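Local atomic coordinates of 16S rRNA methylase (Uncultured bacterium, PDB entry 7JLZ), a protein that probably methylates the N1 position of adenine 1408 in the 16S rRNA of the small ribosomal subunit, a modification that confers resistance to aminoglycoside antibiotics. Residues K2-K7 with Y78-V83; V27-G32 with L50-E55; V12-L17 with P87-G92; R37-N42 with T74-I79; L97-P102 with G129-V134. All blocks are in the same frame, centred on the assembly; numbering follows the deposited sequence. Where two conformers were deposited one is given.

Contact 1. Residues K2-K7 with Y78-V83. With SO4 (sulfate ion), chain B.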
# COMPACT_ATOMS: atom_id res chain seq x y z
N LYS A 2 -7.68 9.36 12.52
CA LYS A 2 -9.02 8.80 12.68
C LYS A 2 -8.98 7.32 12.30
O LYS A 2 -8.72 6.98 11.14
CB LYS A 2 -10.03 9.56 11.82
CG LYS A 2 -10.19 11.04 12.21
CD LYS A 2 -10.76 11.23 13.61
CE LYS A 2 -11.11 12.71 13.92
NZ LYS A 2 -9.93 13.62 13.92
N VAL A 3 -9.24 6.45 13.28
CA VAL A 3 -9.20 5.00 13.12
C VAL A 3 -10.62 4.52 12.85
O VAL A 3 -11.56 4.90 13.57
CB VAL A 3 -8.60 4.33 14.37
CG1 VAL A 3 -8.77 2.83 14.33
CG2 VAL A 3 -7.11 4.69 14.50
N VAL A 4 -10.78 3.68 11.82
CA VAL A 4 -12.09 3.17 11.42
C VAL A 4 -12.33 1.83 12.09
O VAL A 4 -11.50 0.92 12.03
CB VAL A 4 -12.18 3.03 9.89
CG1 VAL A 4 -13.53 2.43 9.48
CG2 VAL A 4 -11.94 4.37 9.19
N THR A 5 -13.52 1.68 12.69
CA THR A 5 -13.97 0.40 13.24
C THR A 5 -15.45 0.27 12.88
O THR A 5 -16.30 0.89 13.53
CB THR A 5 -13.76 0.32 14.75
OG1 THR A 5 -12.36 0.42 15.05
CG2 THR A 5 -14.26 -1.00 15.28
N GLY A 6 -15.74 -0.50 11.85
CA GLY A 6 -17.12 -0.63 11.39
C GLY A 6 -17.65 0.72 10.93
O GLY A 6 -16.98 1.46 10.19
N LYS A 7 -18.84 1.06 11.39
CA LYS A 7 -19.48 2.31 11.00
C LYS A 7 -19.00 3.50 11.82
O LYS A 7 -19.59 4.58 11.71
CB LYS A 7 -21.00 2.18 11.10
CG LYS A 7 -21.59 1.25 10.05
CD LYS A 7 -23.10 1.40 9.94
CE LYS A 7 -23.66 0.47 8.88
NZ LYS A 7 -25.09 0.75 8.60
N TYR A 78 -7.08 0.31 10.63
CA TYR A 78 -7.61 0.95 9.43
C TYR A 78 -7.84 2.43 9.70
O TYR A 78 -8.53 2.78 10.67
CB TYR A 78 -8.93 0.28 9.00
CG TYR A 78 -8.77 -1.21 8.78
CD1 TYR A 78 -8.84 -2.11 9.85
CD2 TYR A 78 -8.53 -1.72 7.51
CE1 TYR A 78 -8.67 -3.47 9.65
CE2 TYR A 78 -8.37 -3.08 7.30
CZ TYR A 78 -8.44 -3.95 8.38
OH TYR A 78 -8.29 -5.31 8.19
N ILE A 79 -7.28 3.29 8.85
CA ILE A 79 -7.18 4.72 9.12
C ILE A 79 -7.69 5.52 7.93
O ILE A 79 -7.47 5.15 6.77
CB ILE A 79 -5.71 5.10 9.44
CG1 ILE A 79 -5.24 4.37 10.69
CG2 ILE A 79 -5.52 6.62 9.61
CD1 ILE A 79 -3.80 4.54 10.95
N LEU A 80 -8.36 6.64 8.21
CA LEU A 80 -8.76 7.56 7.16
C LEU A 80 -7.56 8.36 6.68
O LEU A 80 -6.83 8.94 7.50
CB LEU A 80 -9.85 8.51 7.64
CG LEU A 80 -11.25 8.00 7.83
CD1 LEU A 80 -12.15 9.18 8.18
CD2 LEU A 80 -11.73 7.28 6.57
N GLY A 81 -7.36 8.42 5.37
CA GLY A 81 -6.26 9.22 4.85
C GLY A 81 -6.22 9.17 3.35
O GLY A 81 -6.88 8.36 2.70
N SER A 82 -5.42 10.08 2.79
CA SER A 82 -5.21 10.22 1.36
C SER A 82 -3.92 11.00 1.20
O SER A 82 -3.35 11.49 2.19
CB SER A 82 -6.37 10.95 0.68
OG SER A 82 -6.37 12.33 1.04
N VAL A 83 -3.45 11.13 -0.05
CA VAL A 83 -2.26 11.96 -0.31
C VAL A 83 -2.47 13.36 0.26
O VAL A 83 -1.59 13.92 0.92
CB VAL A 83 -1.95 12.02 -1.81
CG1 VAL A 83 -0.92 13.12 -2.09
CG2 VAL A 83 -1.45 10.70 -2.33
S SO4 B . -20.90 -1.53 13.44
O1 SO4 B . -21.43 -1.60 12.11
O2 SO4 B . -20.29 -2.78 13.79
O3 SO4 B . -21.97 -1.25 14.36
O4 SO4 B . -19.92 -0.48 13.51
O HOH W 1 -6.78 10.10 9.90
O HOH W 2 -9.20 -0.28 12.86
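The Tyr78 ring is the one aromatic plane here, and a water lies at its edge, in plane; that water donates to Val4 O and accepts from Tyr78 N, so it closes the backbone gap. The ring itself leads away from strand 2-5, and its hydroxyl is bonded to Ser68 of helix 58-70. A second water joins Lys2 N to Leu80 O at the other end. Val4 has CG1 anti to its backbone N, which leaves CG2 to meet Leu80 CD2 at 3.9 Å, the two side chains crossing at about a right angle. Past the pairing, Lys7 N donates at 2.8 Å to O4 of a sulfate, probably from the crystallisation liquor, that Arg66 also binds. Two straight backbone bonds carry the pairing. Leu80 N gives to Lys2 O over 3.0 Å, nearly along the C=O axis, whereas Val4 N reaches Tyr78 O over 2.7 Å from above the carbonyl plane. They flank Val3 and Ile79, whose CA atoms are 4.5 Å apart, and define one antiparallel bridge with a non-hydrogen-bonded central pair, strands 2-5 and 78-80 being strongly splayed at 128°. Through it the N-terminal beta hairpin pairs with strand 76-80 of the Rossmann-like methyltransferase sheet.

Contact 2. Residues V27-G32 with L50-E55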
# COMPACT_ATOMS: atom_id res chain seq x y z
N VAL A 27 6.35 -2.87 11.20
CA VAL A 27 5.14 -2.15 10.85
C VAL A 27 5.06 -2.07 9.33
O VAL A 27 6.07 -1.79 8.67
CB VAL A 27 5.12 -0.74 11.48
CG1 VAL A 27 3.90 0.05 11.00
CG2 VAL A 27 5.14 -0.84 13.00
N GLU A 28 3.89 -2.37 8.79
CA GLU A 28 3.65 -2.27 7.36
C GLU A 28 2.45 -1.37 7.10
O GLU A 28 1.40 -1.52 7.75
CB GLU A 28 3.40 -3.66 6.73
CG GLU A 28 3.03 -3.56 5.25
CD GLU A 28 3.03 -4.90 4.55
OE1 GLU A 28 3.84 -5.77 4.94
OE2 GLU A 28 2.22 -5.07 3.60
N VAL A 29 2.60 -0.42 6.18
CA VAL A 29 1.52 0.46 5.77
C VAL A 29 1.08 0.03 4.38
O VAL A 29 1.92 -0.14 3.49
CB VAL A 29 1.96 1.93 5.78
CG1 VAL A 29 0.90 2.82 5.13
CG2 VAL A 29 2.28 2.37 7.23
N ASP A 30 -0.24 -0.11 4.18
CA ASP A 30 -0.82 -0.67 2.96
C ASP A 30 -1.77 0.34 2.33
O ASP A 30 -2.79 0.69 2.94
CB ASP A 30 -1.55 -1.97 3.27
CG ASP A 30 -0.63 -3.04 3.75
OD1 ASP A 30 0.39 -3.26 3.08
OD2 ASP A 30 -0.88 -3.64 4.82
N LEU A 31 -1.45 0.79 1.12
CA LEU A 31 -2.25 1.78 0.41
C LEU A 31 -2.85 1.14 -0.83
O LEU A 31 -2.21 0.32 -1.48
CB LEU A 31 -1.40 2.97 -0.03
CG LEU A 31 -0.50 3.58 1.02
CD1 LEU A 31 0.25 4.76 0.41
CD2 LEU A 31 -1.36 4.01 2.20
N GLY A 32 -4.08 1.54 -1.16
CA GLY A 32 -4.70 1.05 -2.37
C GLY A 32 -5.35 -0.31 -2.25
O GLY A 32 -5.54 -0.99 -3.27
N LEU A 50 2.53 -5.32 12.46
CA LEU A 50 1.35 -4.47 12.48
C LEU A 50 1.06 -4.00 11.05
O LEU A 50 1.93 -3.41 10.40
CB LEU A 50 1.55 -3.28 13.41
CG LEU A 50 0.41 -2.25 13.48
CD1 LEU A 50 -0.85 -2.86 14.06
CD2 LEU A 50 0.86 -1.03 14.30
N PHE A 51 -0.15 -4.26 10.57
CA PHE A 51 -0.55 -3.83 9.23
C PHE A 51 -1.54 -2.69 9.33
O PHE A 51 -2.56 -2.79 10.03
CB PHE A 51 -1.16 -5.00 8.44
CG PHE A 51 -0.18 -6.12 8.18
CD1 PHE A 51 0.02 -7.12 9.12
CD2 PHE A 51 0.55 -6.16 7.00
CE1 PHE A 51 0.93 -8.14 8.90
CE2 PHE A 51 1.47 -7.20 6.77
CZ PHE A 51 1.65 -8.18 7.73
N ILE A 52 -1.27 -1.61 8.59
CA ILE A 52 -2.07 -0.39 8.65
C ILE A 52 -2.59 -0.09 7.26
O ILE A 52 -1.80 0.23 6.36
CB ILE A 52 -1.25 0.79 9.17
CG1 ILE A 52 -0.60 0.42 10.50
CG2 ILE A 52 -2.13 2.03 9.25
CD1 ILE A 52 0.27 1.53 11.11
N GLY A 53 -3.91 -0.13 7.08
CA GLY A 53 -4.53 0.29 5.83
C GLY A 53 -5.00 1.73 5.92
O GLY A 53 -5.56 2.14 6.94
N ILE A 54 -4.79 2.50 4.85
CA ILE A 54 -5.19 3.90 4.79
C ILE A 54 -6.00 4.15 3.52
O ILE A 54 -5.49 3.96 2.41
CB ILE A 54 -3.98 4.85 4.83
CG1 ILE A 54 -3.06 4.46 5.99
CG2 ILE A 54 -4.44 6.30 4.97
CD1 ILE A 54 -1.75 5.27 6.03
N GLU A 55 -7.25 4.59 3.69
CA GLU A 55 -8.13 4.93 2.58
C GLU A 55 -8.97 6.15 2.92
O GLU A 55 -9.20 6.45 4.10
CB GLU A 55 -9.07 3.76 2.22
CG GLU A 55 -8.31 2.51 1.77
CD GLU A 55 -7.56 2.70 0.45
OE1 GLU A 55 -8.02 3.48 -0.40
OE2 GLU A 55 -6.49 2.05 0.30
O HOH W 3 -5.41 0.41 2.05
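Ile52, Glu28 and Phe51 take up much of the buried surface of a parallel strand pair, Ile52 on one face, Glu28 and Phe51 on the other. Ile52 is gripped through its backbone from both directions: its N donates to Glu28 O at 2.8 Å, and its O accepts from Asp30 N at 2.7 Å, in the carbonyl plane. Its CG1 branch, anti to the carbonyl carbon, carries CD1 to Val27 CG1 at 3.9 Å, on the face that also holds Val29, Leu31 and Ile54. Glu28, extended with CG anti to the backbone N (chi1 175°), runs past Phe51 on the other face. Its OE1 comes within 3.3 Å of Phe51 CE2, carboxylate and ring being 66° apart. Asp30 OD2 meets the edge of the same ring, with Phe51 CD2 at 3.6 Å and the two planes only 16° apart. Glu28 OE2 and Asp30 OD1 are 2.6 Å apart, so one of these buried acids probably holds a proton. At the carboxyl end Glu55, bent at chi2, turns OE2 back to accept from Gly32 N at 2.9 Å through its syn lone pair, and a water links that oxygen to Asp30 O. Strands 26-31 and 49-55 flank helix 37-45 in sequence, making this the first beta-alpha-beta unit of a Rossmann-like methyltransferase fold.

Contact 3. Residues V12-L17 with P87-G92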
# COMPACT_ATOMS: atom_id res chain seq x y z
N VAL A 12 -7.25 8.72 17.46
CA VAL A 12 -6.10 8.19 18.17
C VAL A 12 -4.96 9.16 17.94
O VAL A 12 -4.64 9.47 16.79
CB VAL A 12 -5.72 6.78 17.67
CG1 VAL A 12 -4.49 6.27 18.38
CG2 VAL A 12 -6.90 5.81 17.86
N ASP A 13 -4.38 9.68 19.02
CA ASP A 13 -3.31 10.65 18.85
C ASP A 13 -1.95 9.96 18.84
O ASP A 13 -1.83 8.75 19.09
CB ASP A 13 -3.38 11.75 19.91
CG ASP A 13 -3.05 11.26 21.32
OD1 ASP A 13 -2.74 10.07 21.52
OD2 ASP A 13 -3.10 12.10 22.24
N LYS A 14 -0.92 10.74 18.55
CA LYS A 14 0.41 10.17 18.33
C LYS A 14 0.89 9.40 19.56
O LYS A 14 1.51 8.34 19.42
CB LYS A 14 1.41 11.27 18.00
CG LYS A 14 2.83 10.76 17.85
CD LYS A 14 2.98 9.95 16.56
CE LYS A 14 4.40 9.43 16.40
NZ LYS A 14 4.75 9.20 14.97
N ASN A 15 0.65 9.94 20.76
CA ASN A 15 1.11 9.26 21.96
C ASN A 15 0.50 7.87 22.08
O ASN A 15 1.19 6.91 22.43
CB ASN A 15 0.77 10.11 23.18
CG ASN A 15 1.50 9.64 24.40
OD1 ASN A 15 0.93 8.98 25.27
ND2 ASN A 15 2.78 9.98 24.47
N GLU A 16 -0.79 7.75 21.80
CA GLU A 16 -1.41 6.43 21.84
C GLU A 16 -0.88 5.54 20.72
O GLU A 16 -0.62 4.35 20.93
CB GLU A 16 -2.94 6.56 21.74
CG GLU A 16 -3.66 5.23 21.80
CD GLU A 16 -5.17 5.37 21.82
OE1 GLU A 16 -5.66 6.52 21.79
OE2 GLU A 16 -5.86 4.33 21.87
N LEU A 17 -0.70 6.11 19.53
CA LEU A 17 -0.18 5.32 18.42
C LEU A 17 1.22 4.79 18.73
O LEU A 17 1.55 3.65 18.39
CB LEU A 17 -0.18 6.15 17.15
CG LEU A 17 0.45 5.48 15.92
CD1 LEU A 17 -0.27 4.18 15.57
CD2 LEU A 17 0.45 6.41 14.73
N PRO A 87 -2.13 11.27 7.44
CA PRO A 87 -1.90 11.44 8.89
C PRO A 87 -0.42 11.60 9.21
O PRO A 87 0.37 10.68 9.00
CB PRO A 87 -2.47 10.15 9.50
CG PRO A 87 -2.44 9.16 8.37
CD PRO A 87 -2.69 9.94 7.12
N ASP A 88 -0.05 12.78 9.75
CA ASP A 88 1.33 13.04 10.14
C ASP A 88 1.88 11.98 11.08
O ASP A 88 3.09 11.70 11.07
CB ASP A 88 1.44 14.41 10.82
CG ASP A 88 1.51 15.57 9.84
OD1 ASP A 88 1.92 15.38 8.68
OD2 ASP A 88 1.15 16.70 10.25
N GLU A 89 1.01 11.43 11.93
CA GLU A 89 1.38 10.41 12.90
C GLU A 89 2.06 9.21 12.27
O GLU A 89 2.83 8.52 12.95
CB GLU A 89 0.13 9.94 13.67
CG GLU A 89 -0.57 11.01 14.51
CD GLU A 89 -1.77 11.63 13.79
OE1 GLU A 89 -1.77 11.66 12.53
OE2 GLU A 89 -2.71 12.10 14.47
N LEU A 90 1.79 8.93 11.00
CA LEU A 90 2.34 7.74 10.36
C LEU A 90 3.61 7.99 9.58
O LEU A 90 4.21 7.04 9.07
CB LEU A 90 1.29 7.11 9.44
CG LEU A 90 0.14 6.49 10.25
CD1 LEU A 90 -0.93 5.94 9.32
CD2 LEU A 90 0.67 5.39 11.17
N LEU A 91 4.06 9.24 9.46
CA LEU A 91 5.29 9.48 8.73
C LEU A 91 6.47 8.91 9.51
O LEU A 91 6.55 9.04 10.73
CB LEU A 91 5.48 10.98 8.47
CG LEU A 91 4.41 11.64 7.58
CD1 LEU A 91 4.65 13.15 7.47
CD2 LEU A 91 4.38 10.99 6.19
N GLY A 92 7.37 8.24 8.79
CA GLY A 92 8.55 7.67 9.40
C GLY A 92 8.33 6.41 10.20
O GLY A 92 9.22 6.02 10.96
O HOH W 4 5.17 10.51 12.85
O HOH W 5 -1.60 13.35 17.27
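Packing is tightest where Leu17 faces the short 3-10 turn 88-90. With its CG anti to the backbone N (chi1 176°), Leu17 sets CD2 against Glu89 CB and, also at 3.7 Å, against Leu90 CD2. Leu90 continues inward to Ile52 and Ile54 of strand 49-55, so this side joins the core. The other side is looser and wet. Lys14, bent at chi2, lays its chain alongside Glu89 and ends with NZ 2.9 Å from Glu89 O, approaching above the carbonyl plane. A water accepts from Lys14 NZ at 2.5 Å and lies near the carbonyls of Asp88 and Leu91. A second water spans Lys14 N and Glu89 OE2, the latter bond being 3.3 Å long. That carboxylate has its stronger partner in Met1 N, while Asp13, at the N-cap, accepts from Glu16 N through OD1 at 3.0 Å. The lysine's charge is thus met by a backbone carbonyl and water, and the Glu89 carboxylate is engaged by the chain's amino terminus, which would be expected to stabilise its ionised form.

Contact 4. Residues R37-N42 with T74-I79. With SO4 (sulfate ion), chain E.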
# COMPACT_ATOMS: atom_id res chain seq x y z
N ARG A 37 -9.05 -5.72 2.55
CA ARG A 37 -8.87 -7.17 2.60
C ARG A 37 -7.41 -7.55 2.79
O ARG A 37 -7.08 -8.43 3.60
CB ARG A 37 -9.43 -7.81 1.32
CG ARG A 37 -9.12 -9.30 1.16
CD ARG A 37 -9.49 -9.75 -0.25
NE ARG A 37 -9.10 -11.14 -0.54
CZ ARG A 37 -9.87 -12.20 -0.34
NH1 ARG A 37 -11.09 -12.06 0.17
NH2 ARG A 37 -9.43 -13.41 -0.64
N TYR A 38 -6.51 -6.88 2.07
CA TYR A 38 -5.09 -7.18 2.13
C TYR A 38 -4.55 -7.04 3.55
O TYR A 38 -3.73 -7.85 4.00
CB TYR A 38 -4.34 -6.24 1.18
CG TYR A 38 -2.87 -6.54 0.95
CD1 TYR A 38 -2.49 -7.49 0.02
CD2 TYR A 38 -1.88 -5.84 1.62
CE1 TYR A 38 -1.17 -7.77 -0.23
CE2 TYR A 38 -0.54 -6.10 1.37
CZ TYR A 38 -0.20 -7.07 0.45
OH TYR A 38 1.12 -7.36 0.19
N VAL A 39 -5.02 -6.01 4.26
CA VAL A 39 -4.58 -5.78 5.63
C VAL A 39 -5.01 -6.94 6.52
O VAL A 39 -4.20 -7.52 7.26
CB VAL A 39 -5.14 -4.45 6.14
CG1 VAL A 39 -4.83 -4.28 7.64
CG2 VAL A 39 -4.55 -3.29 5.32
N TYR A 40 -6.29 -7.31 6.44
CA TYR A 40 -6.83 -8.40 7.24
C TYR A 40 -6.13 -9.72 6.94
O TYR A 40 -5.72 -10.45 7.85
CB TYR A 40 -8.33 -8.51 6.96
CG TYR A 40 -9.03 -9.77 7.41
CD1 TYR A 40 -9.55 -9.88 8.69
CD2 TYR A 40 -9.24 -10.83 6.53
CE1 TYR A 40 -10.22 -11.04 9.10
CE2 TYR A 40 -9.91 -11.98 6.93
CZ TYR A 40 -10.39 -12.07 8.21
OH TYR A 40 -11.06 -13.21 8.60
N LYS A 41 -6.01 -10.07 5.66
CA LYS A 41 -5.42 -11.35 5.30
C LYS A 41 -3.97 -11.43 5.76
O LYS A 41 -3.54 -12.45 6.31
CB LYS A 41 -5.53 -11.55 3.79
CG LYS A 41 -6.97 -11.71 3.31
CD LYS A 41 -7.55 -13.08 3.69
CE LYS A 41 -8.92 -13.32 3.07
NZ LYS A 41 -9.43 -14.72 3.32
N ASN A 42 -3.21 -10.35 5.58
CA ASN A 42 -1.80 -10.40 5.95
C ASN A 42 -1.62 -10.37 7.46
O ASN A 42 -0.76 -11.08 8.00
CB ASN A 42 -1.04 -9.28 5.25
CG ASN A 42 -0.61 -9.68 3.85
OD1 ASN A 42 -1.16 -9.21 2.86
ND2 ASN A 42 0.38 -10.57 3.77
N THR A 74 -5.82 -8.14 16.15
CA THR A 74 -5.42 -6.89 16.77
C THR A 74 -4.25 -6.21 16.06
O THR A 74 -3.97 -5.04 16.34
CB THR A 74 -5.08 -7.11 18.24
OG1 THR A 74 -4.22 -8.25 18.36
CG2 THR A 74 -6.35 -7.36 19.05
N ASN A 75 -3.57 -6.91 15.15
CA ASN A 75 -2.47 -6.32 14.39
C ASN A 75 -2.93 -5.79 13.04
O ASN A 75 -2.09 -5.60 12.14
CB ASN A 75 -1.33 -7.32 14.23
CG ASN A 75 -1.76 -8.59 13.50
OD1 ASN A 75 -2.89 -9.06 13.65
ND2 ASN A 75 -0.85 -9.14 12.72
N ALA A 76 -4.23 -5.55 12.87
CA ALA A 76 -4.78 -4.89 11.69
C ALA A 76 -5.47 -3.62 12.16
O ALA A 76 -6.35 -3.67 13.03
CB ALA A 76 -5.75 -5.81 10.95
N ILE A 77 -5.07 -2.48 11.60
CA ILE A 77 -5.70 -1.21 11.92
C ILE A 77 -5.99 -0.47 10.62
O ILE A 77 -5.26 -0.61 9.63
CB ILE A 77 -4.83 -0.38 12.89
CG1 ILE A 77 -5.61 0.82 13.42
CG2 ILE A 77 -3.55 0.04 12.24
CD1 ILE A 77 -4.78 1.69 14.33
N TYR A 78 -7.08 0.31 10.63
CA TYR A 78 -7.61 0.95 9.43
C TYR A 78 -7.84 2.43 9.70
O TYR A 78 -8.53 2.78 10.67
CB TYR A 78 -8.93 0.28 9.00
CG TYR A 78 -8.77 -1.21 8.78
CD1 TYR A 78 -8.84 -2.11 9.85
CD2 TYR A 78 -8.53 -1.72 7.51
CE1 TYR A 78 -8.67 -3.47 9.65
CE2 TYR A 78 -8.37 -3.08 7.30
CZ TYR A 78 -8.44 -3.95 8.38
OH TYR A 78 -8.29 -5.31 8.19
N ILE A 79 -7.28 3.29 8.85
CA ILE A 79 -7.18 4.72 9.12
C ILE A 79 -7.69 5.52 7.93
O ILE A 79 -7.47 5.15 6.77
CB ILE A 79 -5.71 5.10 9.44
CG1 ILE A 79 -5.24 4.37 10.69
CG2 ILE A 79 -5.52 6.62 9.61
CD1 ILE A 79 -3.80 4.54 10.95
S SO4 E . -12.20 -15.74 -1.51
O1 SO4 E . -12.29 -17.07 -0.97
O2 SO4 E . -13.30 -15.51 -2.40
O3 SO4 E . -10.97 -15.61 -2.23
O4 SO4 E . -12.24 -14.79 -0.43
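Val39 and the end of Tyr78 form the first shell, reaching toward each other tip to tip. Val39 CB lies 3.7 Å from Tyr78 CE2. Its CG1 branch, anti to the backbone N (chi1 173°), touches Tyr78 OH and Ala76 CB, the latter at 3.8 Å, and so fits between the ring end and the strand. Tyr78 OH also sits 3.4 Å from Tyr40 CB. Tyr40 N is 3.3 Å from Tyr78 OH, yet the angle is too poor for a hydrogen bond; the hydroxyl is paired with Ser68 instead. One shell out, Tyr40 turns its ring away and bonds Glu71 through its hydroxyl, while Asn75 ND2 ties the strand segment to Ala43 O and Thr49 O. At the start of the helix, the extended Arg37 gives NH1 to O4 of a sulfate at 3.0 Å. Helix 37-45, the connection between strands 26-31 and 49-55, packs on a face of the Rossmann-like sheet and reaches strand 76-80; the axes of helix 37-42 and strand 76-79 come within 8.2 Å, their N-to-C directions 163° apart, nearly antiparallel. The interface is thus apolar, with both tyrosine hydroxyls satisfied by groups outside it.

Contact 5. Residues L97-P102 with G129-V134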
# COMPACT_ATOMS: atom_id res chain seq x y z
N LEU A 97 6.17 -0.48 3.01
CA LEU A 97 5.07 0.27 2.42
C LEU A 97 4.66 -0.46 1.16
O LEU A 97 5.47 -0.61 0.24
CB LEU A 97 5.48 1.71 2.09
CG LEU A 97 4.47 2.56 1.35
CD1 LEU A 97 3.18 2.73 2.15
CD2 LEU A 97 5.10 3.93 1.04
N THR A 98 3.42 -0.94 1.12
CA THR A 98 2.90 -1.59 -0.08
C THR A 98 1.84 -0.69 -0.70
O THR A 98 0.92 -0.22 -0.02
CB THR A 98 2.34 -2.98 0.26
OG1 THR A 98 3.42 -3.79 0.75
CG2 THR A 98 1.73 -3.66 -1.00
N ILE A 99 1.99 -0.43 -2.01
CA ILE A 99 1.15 0.50 -2.74
C ILE A 99 0.52 -0.28 -3.89
O ILE A 99 1.21 -0.63 -4.85
CB ILE A 99 1.93 1.70 -3.28
CG1 ILE A 99 2.72 2.41 -2.16
CG2 ILE A 99 0.97 2.67 -3.94
CD1 ILE A 99 3.67 3.48 -2.67
N ILE A 100 -0.78 -0.56 -3.79
CA ILE A 100 -1.51 -1.22 -4.87
C ILE A 100 -2.22 -0.12 -5.64
O ILE A 100 -3.30 0.34 -5.25
CB ILE A 100 -2.47 -2.29 -4.33
CG1 ILE A 100 -1.70 -3.25 -3.42
CG2 ILE A 100 -3.15 -3.02 -5.51
CD1 ILE A 100 -2.58 -4.18 -2.62
N LEU A 101 -1.61 0.32 -6.74
CA LEU A 101 -2.13 1.47 -7.45
C LEU A 101 -3.49 1.13 -8.07
O LEU A 101 -3.79 -0.03 -8.34
CB LEU A 101 -1.14 1.94 -8.51
CG LEU A 101 0.09 2.67 -7.94
CD1 LEU A 101 1.04 3.07 -9.05
CD2 LEU A 101 -0.33 3.90 -7.16
N PRO A 102 -4.36 2.13 -8.26
CA PRO A 102 -4.17 3.54 -7.88
C PRO A 102 -4.49 3.82 -6.42
O PRO A 102 -5.22 3.07 -5.76
CB PRO A 102 -5.16 4.26 -8.79
CG PRO A 102 -6.28 3.28 -8.95
CD PRO A 102 -5.61 1.93 -9.01
N GLY A 129 13.66 1.04 5.04
CA GLY A 129 12.40 0.42 4.69
C GLY A 129 12.36 -0.05 3.25
O GLY A 129 13.19 0.32 2.42
N ILE A 130 11.36 -0.90 2.97
CA ILE A 130 11.13 -1.47 1.65
C ILE A 130 9.78 -1.00 1.15
O ILE A 130 8.79 -1.01 1.90
CB ILE A 130 11.18 -3.01 1.69
CG1 ILE A 130 12.57 -3.51 2.06
CG2 ILE A 130 10.71 -3.60 0.35
CD1 ILE A 130 13.68 -2.78 1.35
N CYS A 131 9.73 -0.57 -0.11
CA CYS A 131 8.47 -0.22 -0.76
C CYS A 131 8.15 -1.27 -1.81
O CYS A 131 9.03 -1.67 -2.57
CB CYS A 131 8.55 1.16 -1.41
SG CYS A 131 7.07 1.66 -2.30
N GLU A 132 6.91 -1.74 -1.82
CA GLU A 132 6.43 -2.65 -2.85
C GLU A 132 5.28 -1.96 -3.57
O GLU A 132 4.39 -1.40 -2.93
CB GLU A 132 5.97 -3.99 -2.24
CG GLU A 132 5.38 -4.97 -3.27
CD GLU A 132 4.96 -6.30 -2.65
OE1 GLU A 132 5.56 -6.71 -1.64
OE2 GLU A 132 4.01 -6.93 -3.18
N ILE A 133 5.34 -1.96 -4.90
CA ILE A 133 4.33 -1.32 -5.73
C ILE A 133 3.76 -2.37 -6.65
O ILE A 133 4.51 -3.01 -7.40
CB ILE A 133 4.89 -0.13 -6.52
CG1 ILE A 133 5.43 0.95 -5.58
CG2 ILE A 133 3.82 0.47 -7.42
CD1 ILE A 133 5.92 2.19 -6.30
N VAL A 134 2.45 -2.57 -6.58
CA VAL A 134 1.74 -3.50 -7.45
C VAL A 134 1.11 -2.68 -8.57
O VAL A 134 0.36 -1.73 -8.30
CB VAL A 134 0.69 -4.29 -6.67
CG1 VAL A 134 -0.16 -5.15 -7.63
CG2 VAL A 134 1.36 -5.16 -5.61
O HOH W 6 -2.06 -1.44 -9.63
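Leu97 opens the pairing: its N donates to Ile130 O at 2.9 Å, and its O accepts from Glu132 N at 2.8 Å, nearly along the C=O axis. Thr98 lies side by side with Glu132, both pointing the same way, with Thr98 OG1 3.9 Å from Glu132 CB. The carboxylate, carried on an extended chain, goes on to a salt bridge with Lys96, while Thr98 OG1 has a weak bond to Glu28 OE2 in the neighbouring strand. Ile99 is held through both its N and its O, the N giving to Glu132 O at 2.7 Å and the O taking Val134 N in the carbonyl plane. Its CG1 branch, anti to the carbonyl carbon (chi1 -54°), sends CD1 to Cys131 SG at 3.9 Å, on the face where helix 120-124 packs. Ile100 returns to the Thr98 face and runs alongside Val134, with Ile100 CG1 and Val134 CB 4.2 Å apart. Leu101 ends the series through its N to Val134 O at 3.2 Å; its side chain crosses that of Ile133 obliquely, CD1 touching Ile133 CG2. Leu101 O, the carbonyl of the cis peptide to Pro102, shares a water with Val134 O. Four in-register bridges, with segments 97-100 and 129-134 only 12° apart, identify strands 94-100 and 129-135 as a parallel pair inside the Rossmann-like sheet of this methyltransferase.

Overall arrangement
Contacts 2 and 5 are parallel pairs in one seven-stranded sheet, their centres about 10 Å apart, joined where Leu31 N meets Thr98 O at 2.8 Å. Contact 1 adds the N-terminal hairpin at the outer strand 76-80, itself linked to contact 2 by Ile79 N and Gly53 O at 2.8 Å. Contact 4 shares Tyr78 and Ile79 with contact 1 and packs helix 37-45 against strands 49-55 and 76-80, its centre about 7 Å from that of contact 2. Contact 3 joins the apolar packing on the Ile52/Ile54 face through Leu90, whose CD1 is 3.5 Å from Ile54 CD1. Contacts 3 and 5, centres about 20 Å apart, do not touch. The sulfates probably come from the crystallisation liquor.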